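Local coordinates for 2-hydroxymethyl glutarate dehydrogenase (Eubacterium barkeri, PDB 3CKY), which catalyses the NAD-dependent interconversion of 2-formylglutarate and (S)-2-hydroxymethylglutarate in nicotinate fermentation, working as a homotetramer, at residues L247-G252 / M261-T266. Residues are numbered along the deposited sequence; the frame is centred on the assembly and turned at random. Where two conformers were deposited one is given.
Sequences LALEAG and MTAMAT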
# COMPACT_ATOMS: atom_id res chain seq x y z
N LEU A 247 -7.45 13.03 5.54
CA LEU A 247 -8.74 13.06 6.22
C LEU A 247 -9.56 11.80 5.94
O LEU A 247 -10.23 11.30 6.82
CB LEU A 247 -9.54 14.30 5.83
CG LEU A 247 -9.06 15.63 6.44
CD1 LEU A 247 -9.72 16.84 5.74
CD2 LEU A 247 -9.30 15.66 7.98
N ALA A 248 -9.49 11.31 4.71
CA ALA A 248 -10.10 10.06 4.33
C ALA A 248 -9.54 8.89 5.13
O ALA A 248 -10.29 8.07 5.63
CB ALA A 248 -9.91 9.81 2.82
N LEU A 249 -8.22 8.82 5.26
CA LEU A 249 -7.56 7.78 6.03
C LEU A 249 -7.91 7.86 7.51
O LEU A 249 -8.03 6.83 8.18
CB LEU A 249 -6.04 7.84 5.85
CG LEU A 249 -5.51 7.55 4.43
CD1 LEU A 249 -3.99 7.73 4.38
CD2 LEU A 249 -5.91 6.17 3.95
N GLU A 250 -8.05 9.08 8.02
CA GLU A 250 -8.51 9.29 9.40
C GLU A 250 -9.91 8.73 9.56
O GLU A 250 -10.19 8.02 10.53
CB GLU A 250 -8.49 10.78 9.78
CG GLU A 250 -8.80 11.02 11.25
CD GLU A 250 -9.15 12.46 11.60
OE1 GLU A 250 -9.67 12.66 12.73
OE2 GLU A 250 -8.92 13.36 10.75
N ALA A 251 -10.79 9.03 8.62
CA ALA A 251 -12.16 8.47 8.66
C ALA A 251 -12.16 6.94 8.52
O ALA A 251 -12.93 6.25 9.18
CB ALA A 251 -13.07 9.12 7.62
N GLY A 252 -11.30 6.41 7.65
CA GLY A 252 -11.15 4.96 7.53
C GLY A 252 -10.73 4.27 8.82
O GLY A 252 -11.27 3.21 9.16
N MET A 261 -6.37 1.84 -1.85
CA MET A 261 -6.13 2.74 -2.98
C MET A 261 -5.85 4.16 -2.50
O MET A 261 -4.97 4.83 -3.02
CB MET A 261 -7.33 2.77 -3.93
CG MET A 261 -7.64 1.43 -4.57
SD MET A 261 -6.36 0.81 -5.65
CE MET A 261 -6.54 1.92 -7.07
N THR A 262 -6.63 4.61 -1.52
CA THR A 262 -6.44 5.93 -0.93
C THR A 262 -5.06 6.04 -0.30
O THR A 262 -4.37 7.04 -0.49
CB THR A 262 -7.51 6.20 0.14
OG1 THR A 262 -8.81 6.08 -0.46
CG2 THR A 262 -7.34 7.59 0.76
N ALA A 263 -4.70 5.00 0.46
CA ALA A 263 -3.43 4.94 1.16
C ALA A 263 -2.28 5.07 0.17
O ALA A 263 -1.31 5.83 0.41
CB ALA A 263 -3.31 3.63 1.95
N MET A 264 -2.38 4.33 -0.94
CA MET A 264 -1.30 4.36 -1.91
C MET A 264 -1.27 5.72 -2.61
O MET A 264 -0.18 6.28 -2.79
CB MET A 264 -1.34 3.18 -2.90
CG MET A 264 -0.84 1.82 -2.32
SD MET A 264 0.49 1.88 -1.06
CE MET A 264 1.79 2.66 -2.00
N ALA A 265 -2.43 6.26 -2.97
CA ALA A 265 -2.49 7.62 -3.55
C ALA A 265 -1.82 8.63 -2.63
O ALA A 265 -1.09 9.50 -3.07
CB ALA A 265 -3.95 8.04 -3.83
N THR A 266 -2.07 8.50 -1.33
CA THR A 266 -1.50 9.43 -0.34
C THR A 266 0.02 9.44 -0.40
O THR A 266 0.66 10.51 -0.38
CB THR A 266 -2.02 9.09 1.08
OG1 THR A 266 -3.46 9.06 1.07
CG2 THR A 266 -1.50 10.08 2.14
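Leu-249 reaches across to the helix of residues 261-266 and divides its two methyls between successive turns. CG lies anti to the carbonyl carbon (chi1 -65°), from where the fork opens toward the partner: CD2 slides past Thr-262, 3.8 Å from its CG2, and packs 4.1 Å from Ala-263 CB, while CD1 meets Thr-266 tip to tip, 3.6 Å from OG1. Thr-266 OG1 tolerates an apolar neighbour because it already donates to Thr-262 O at 2.7 Å, from above the carbonyl plane; the carbonyl oxygen of Thr-262 also accepts from Thr-266 N. Thr-262 turns its CG2 methyl to the first helix, 4.0 Å from Ala-248 CB, and its OG1 is hydrogen-bonded to Glu-190 of a second subunit. Helices 238-255 and 260-274 form a helical hairpin, roughly antiparallel here (segment axes at 146°, 10.0 Å apart), in the all-helical C-terminal domain of this beta-hydroxyacid dehydrogenase, and Ala-248 and Thr-262 both rest on Leu-179 of the long helix 169-197. An alanine in place of Leu-249 would probably open a gap between the helices, leaving Thr-266 without its apolar neighbour and Thr-262 CG2 with Ala-248 alone on this side of the contact. Small Ala-263 leaves room for CD2, and Gln-267 of a third subunit packs on both Leu-249 and Ala-263.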